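Local coordinates for protein phosphodiesterase (Trypanosoma brucei brucei, PDB 5H2Q) that belongs to the phosphodiesterase family of metal-binding, all-helical proteins and here holds zinc, magnesium and the ligand LLI, at residues A[207-217]-A[229-239]. Sequence-based numbering, arbitrary orientation.
Sequences HSEFLEKYLEL and HRQMTMDVLMK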
loop_
_atom_site.group_PDB
_atom_site.type_symbol
_atom_site.label_atom_id
_atom_site.label_comp_id
_atom_site.label_asym_id
_atom_site.label_seq_id
_atom_site.Cartn_x
_atom_site.Cartn_y
_atom_site.Cartn_z
ATOM N N HIS A 207 -3.628 12.808 -5.938
ATOM C CA HIS A 207 -3.910 11.751 -6.909
ATOM C C HIS A 207 -3.778 12.193 -8.370
ATOM O O HIS A 207 -3.025 11.584 -9.138
ATOM C CB HIS A 207 -5.274 11.124 -6.650
ATOM C CG HIS A 207 -5.713 10.161 -7.700
ATOM N ND1 HIS A 207 -5.216 8.854 -7.744
ATOM C CD2 HIS A 207 -6.573 10.337 -8.734
ATOM C CE1 HIS A 207 -5.828 8.279 -8.770
ATOM N NE2 HIS A 207 -6.640 9.141 -9.404
ATOM N N SER A 208 -4.568 13.212 -8.771
ATOM C CA SER A 208 -4.543 13.702 -10.161
ATOM C C SER A 208 -3.192 14.310 -10.552
ATOM O O SER A 208 -2.787 14.213 -11.718
ATOM C CB SER A 208 -5.676 14.704 -10.385
ATOM O OG SER A 208 -5.479 15.858 -9.582
ATOM N N GLU A 209 -2.494 14.920 -9.587
ATOM C CA GLU A 209 -1.172 15.505 -9.788
ATOM C C GLU A 209 -0.190 14.390 -10.235
ATOM O O GLU A 209 0.350 14.466 -11.342
ATOM C CB GLU A 209 -0.699 16.190 -8.514
ATOM C CG GLU A 209 0.636 16.879 -8.643
ATOM C CD GLU A 209 1.290 17.218 -7.323
ATOM O OE1 GLU A 209 0.567 17.411 -6.317
ATOM O OE2 GLU A 209 2.533 17.346 -7.313
ATOM N N PHE A 210 -0.017 13.330 -9.406
ATOM C CA PHE A 210 0.864 12.219 -9.798
ATOM C C PHE A 210 0.441 11.508 -11.062
ATOM O O PHE A 210 1.315 11.197 -11.879
ATOM C CB PHE A 210 1.028 11.218 -8.659
ATOM C CG PHE A 210 1.976 11.764 -7.638
ATOM C CD1 PHE A 210 3.353 11.609 -7.788
ATOM C CD2 PHE A 210 1.501 12.430 -6.512
ATOM C CE1 PHE A 210 4.239 12.120 -6.833
ATOM C CE2 PHE A 210 2.386 12.926 -5.552
ATOM C CZ PHE A 210 3.749 12.777 -5.723
ATOM N N LEU A 211 -0.880 11.226 -11.221
ATOM C CA LEU A 211 -1.423 10.549 -12.397
ATOM C C LEU A 211 -1.143 11.334 -13.686
ATOM O O LEU A 211 -0.613 10.762 -14.630
ATOM C CB LEU A 211 -2.932 10.214 -12.273
ATOM C CG LEU A 211 -3.606 9.598 -13.543
ATOM C CD1 LEU A 211 -2.938 8.274 -13.951
ATOM C CD2 LEU A 211 -5.094 9.401 -13.359
ATOM N N GLU A 212 -1.492 12.622 -13.721
ATOM C CA GLU A 212 -1.283 13.407 -14.939
ATOM C C GLU A 212 0.213 13.677 -15.209
ATOM O O GLU A 212 0.606 13.667 -16.381
ATOM C CB GLU A 212 -2.152 14.682 -14.964
ATOM C CG GLU A 212 -3.656 14.390 -15.004
ATOM C CD GLU A 212 -4.247 13.529 -16.112
ATOM O OE1 GLU A 212 -5.259 12.842 -15.843
ATOM O OE2 GLU A 212 -3.718 13.547 -17.247
ATOM N N LYS A 213 1.055 13.807 -14.147
ATOM C CA LYS A 213 2.503 13.983 -14.302
ATOM C C LYS A 213 3.129 12.747 -14.974
ATOM O O LYS A 213 4.015 12.888 -15.824
ATOM C CB LYS A 213 3.199 14.295 -12.966
ATOM C CG LYS A 213 4.633 14.787 -13.142
ATOM C CD LYS A 213 5.386 15.014 -11.838
ATOM C CE LYS A 213 6.852 15.256 -12.132
ATOM N NZ LYS A 213 7.659 15.454 -10.900
ATOM N N TYR A 214 2.631 11.550 -14.633
ATOM C CA TYR A 214 3.104 10.300 -15.214
ATOM C C TYR A 214 2.679 10.214 -16.676
ATOM O O TYR A 214 3.521 9.949 -17.534
ATOM C CB TYR A 214 2.564 9.098 -14.415
ATOM C CG TYR A 214 2.797 7.745 -15.049
ATOM C CD1 TYR A 214 4.055 7.139 -15.009
ATOM C CD2 TYR A 214 1.747 7.027 -15.612
ATOM C CE1 TYR A 214 4.270 5.883 -15.574
ATOM C CE2 TYR A 214 1.956 5.782 -16.205
ATOM C CZ TYR A 214 3.216 5.203 -16.164
ATOM O OH TYR A 214 3.416 3.960 -16.722
ATOM N N LEU A 215 1.377 10.457 -16.953
ATOM C CA LEU A 215 0.805 10.397 -18.299
ATOM C C LEU A 215 1.464 11.363 -19.276
ATOM O O LEU A 215 1.591 11.015 -20.449
ATOM C CB LEU A 215 -0.728 10.582 -18.277
ATOM C CG LEU A 215 -1.560 9.534 -17.530
ATOM C CD1 LEU A 215 -2.995 10.001 -17.370
ATOM C CD2 LEU A 215 -1.519 8.166 -18.207
ATOM N N GLU A 216 1.912 12.540 -18.803
ATOM C CA GLU A 216 2.595 13.500 -19.667
ATOM C C GLU A 216 4.015 13.085 -19.977
ATOM O O GLU A 216 4.462 13.257 -21.118
ATOM C CB GLU A 216 2.533 14.937 -19.138
ATOM C CG GLU A 216 1.677 15.832 -20.023
ATOM C CD GLU A 216 2.294 16.297 -21.328
ATOM O OE1 GLU A 216 2.242 15.537 -22.322
ATOM O OE2 GLU A 216 2.777 17.451 -21.373
ATOM N N LEU A 217 4.726 12.502 -18.986
ATOM C CA LEU A 217 6.089 12.015 -19.233
ATOM C C LEU A 217 6.033 10.853 -20.214
ATOM O O LEU A 217 6.964 10.690 -21.002
ATOM C CB LEU A 217 6.847 11.622 -17.944
ATOM C CG LEU A 217 7.203 12.745 -16.957
ATOM C CD1 LEU A 217 7.829 12.175 -15.704
ATOM C CD2 LEU A 217 8.150 13.789 -17.570
ATOM N N HIS A 229 11.426 9.201 -15.078
ATOM C CA HIS A 229 10.537 8.215 -15.673
ATOM C C HIS A 229 10.335 7.013 -14.731
ATOM O O HIS A 229 9.189 6.637 -14.483
ATOM C CB HIS A 229 11.081 7.756 -17.047
ATOM C CG HIS A 229 10.746 8.688 -18.174
ATOM N ND1 HIS A 229 11.033 10.052 -18.106
ATOM C CD2 HIS A 229 10.154 8.428 -19.364
ATOM C CE1 HIS A 229 10.610 10.569 -19.252
ATOM N NE2 HIS A 229 10.076 9.635 -20.045
ATOM N N ARG A 230 11.442 6.429 -14.187
ATOM C CA ARG A 230 11.313 5.255 -13.306
ATOM C C ARG A 230 10.657 5.614 -11.968
ATOM O O ARG A 230 9.812 4.844 -11.498
ATOM C CB ARG A 230 12.648 4.526 -13.118
ATOM C CG ARG A 230 13.221 4.002 -14.438
ATOM C CD ARG A 230 14.313 2.946 -14.279
ATOM N NE ARG A 230 15.343 3.348 -13.323
ATOM C CZ ARG A 230 16.393 4.110 -13.613
ATOM N NH1 ARG A 230 16.562 4.582 -14.844
ATOM N NH2 ARG A 230 17.276 4.416 -12.674
ATOM N N GLN A 231 11.008 6.777 -11.391
ATOM C CA GLN A 231 10.402 7.252 -10.129
ATOM C C GLN A 231 8.900 7.459 -10.297
ATOM O O GLN A 231 8.129 7.053 -9.439
ATOM C CB GLN A 231 11.049 8.533 -9.583
ATOM C CG GLN A 231 10.497 8.946 -8.199
ATOM C CD GLN A 231 10.785 7.914 -7.115
ATOM O OE1 GLN A 231 11.944 7.564 -6.862
ATOM N NE2 GLN A 231 9.732 7.365 -6.489
ATOM N N MET A 232 8.481 8.074 -11.411
ATOM C CA MET A 232 7.060 8.245 -11.668
ATOM C C MET A 232 6.354 6.902 -11.821
ATOM O O MET A 232 5.243 6.763 -11.339
ATOM C CB MET A 232 6.804 9.205 -12.849
ATOM C CG MET A 232 7.056 10.679 -12.499
ATOM S SD MET A 232 6.179 11.400 -11.089
ATOM C CE MET A 232 4.544 10.765 -11.355
ATOM N N THR A 233 7.006 5.885 -12.448
ATOM C CA THR A 233 6.448 4.548 -12.566
ATOM C C THR A 233 6.322 3.950 -11.140
ATOM O O THR A 233 5.305 3.330 -10.832
ATOM C CB THR A 233 7.320 3.665 -13.479
ATOM O OG1 THR A 233 7.417 4.289 -14.768
ATOM C CG2 THR A 233 6.762 2.279 -13.639
ATOM N N MET A 234 7.358 4.126 -10.303
ATOM C CA MET A 234 7.323 3.632 -8.913
ATOM C C MET A 234 6.160 4.291 -8.140
ATOM O O MET A 234 5.402 3.591 -7.477
ATOM C CB MET A 234 8.641 3.951 -8.197
ATOM C CG MET A 234 9.838 3.162 -8.746
ATOM S SD MET A 234 11.340 3.459 -7.816
ATOM C CE MET A 234 10.962 2.517 -6.299
ATOM N N ASP A 235 5.991 5.624 -8.272
ATOM C CA ASP A 235 4.888 6.345 -7.590
ATOM C C ASP A 235 3.548 5.805 -8.063
ATOM O O ASP A 235 2.678 5.475 -7.251
ATOM C CB ASP A 235 4.963 7.848 -7.915
ATOM C CG ASP A 235 6.170 8.595 -7.410
ATOM O OD1 ASP A 235 6.877 8.064 -6.507
ATOM O OD2 ASP A 235 6.392 9.736 -7.875
ATOM N N VAL A 236 3.387 5.659 -9.393
ATOM C CA VAL A 236 2.166 5.119 -9.992
ATOM C C VAL A 236 1.886 3.677 -9.553
ATOM O O VAL A 236 0.729 3.326 -9.290
ATOM C CB VAL A 236 2.225 5.301 -11.529
ATOM C CG1 VAL A 236 1.300 4.333 -12.269
ATOM C CG2 VAL A 236 1.908 6.749 -11.867
ATOM N N LEU A 237 2.935 2.852 -9.386
ATOM C CA LEU A 237 2.701 1.495 -8.921
ATOM C C LEU A 237 2.332 1.445 -7.430
ATOM O O LEU A 237 1.508 0.631 -7.040
ATOM C CB LEU A 237 3.928 0.611 -9.182
ATOM C CG LEU A 237 4.047 0.074 -10.573
ATOM C CD1 LEU A 237 5.306 -0.721 -10.674
ATOM C CD2 LEU A 237 2.850 -0.821 -10.938
ATOM N N MET A 238 2.957 2.291 -6.606
ATOM C CA MET A 238 2.607 2.395 -5.178
ATOM C C MET A 238 1.144 2.849 -5.086
ATOM O O MET A 238 0.335 2.261 -4.359
ATOM C CB MET A 238 3.538 3.430 -4.512
ATOM C CG MET A 238 3.488 3.462 -2.983
ATOM S SD MET A 238 3.664 1.883 -2.079
ATOM C CE MET A 238 5.132 1.185 -2.812
ATOM N N LYS A 239 0.793 3.896 -5.852
ATOM C CA LYS A 239 -0.592 4.362 -5.879
ATOM C C LYS A 239 -1.546 3.250 -6.330
ATOM O O LYS A 239 -2.601 3.095 -5.735
ATOM C CB LYS A 239 -0.705 5.554 -6.829
ATOM C CG LYS A 239 -0.222 6.836 -6.191
ATOM C CD LYS A 239 -0.434 8.043 -7.141
ATOM C CE LYS A 239 -1.887 8.320 -7.508
ATOM N NZ LYS A 239 -2.811 8.264 -6.337
HETATM O O HOH W 1 6.021 3.106 -16.852
#
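Met-232 pushes into the helix 207-217 as a knob among Phe-210, Lys-213, Tyr-214 and Leu-217, and its side chain is worth following outward. CB lies 4.1 Å from Tyr-214 CD1; CG meets the methyl Leu-217 CD1 at 3.6 Å. SD then passes across the extended chain of Lys-213, 3.8 Å from its CD. Two bends, at chi2 and chi3, fold the terminal CE back against helix 207-217, where it rests 3.3 Å from Phe-210 O and near the edge of the Phe-210 ring. One turn on, Val-236 lays CG2 over a face of Tyr-214, a CH-pi contact 3.9 Å from the ring centroid. With CG anti to the backbone N (chi1 170°), the Tyr-214 ring lies across Val-236, with Thr-233 OG1 at its edge, and a water joins its OH to Thr-233 OG1. That same OG1 donates to His-229 O, which also accepts from Thr-233 N on the opposite face of its plane. At the far end Lys-239 runs its CD past Phe-210 CB, then curls at chi3 and chi4 to bring NZ to His-207 ND1, a 2.8 Å hydrogen bond 17° out of the imidazole plane. The two helices run roughly antiparallel, 138° between their directions, in the all-helical phosphodiesterase domain; Leu-211 and Leu-215 face helix 290-312, while Met-234 and Met-238 pack on helix 115-127. Chemically, the middle is apolar, with the single thioether of Met-232 in it and polar links at its margins; since ND1 accepts from Lys-239, it probably carries no proton, consistent with a neutral His-207 that has its hydrogen on NE2.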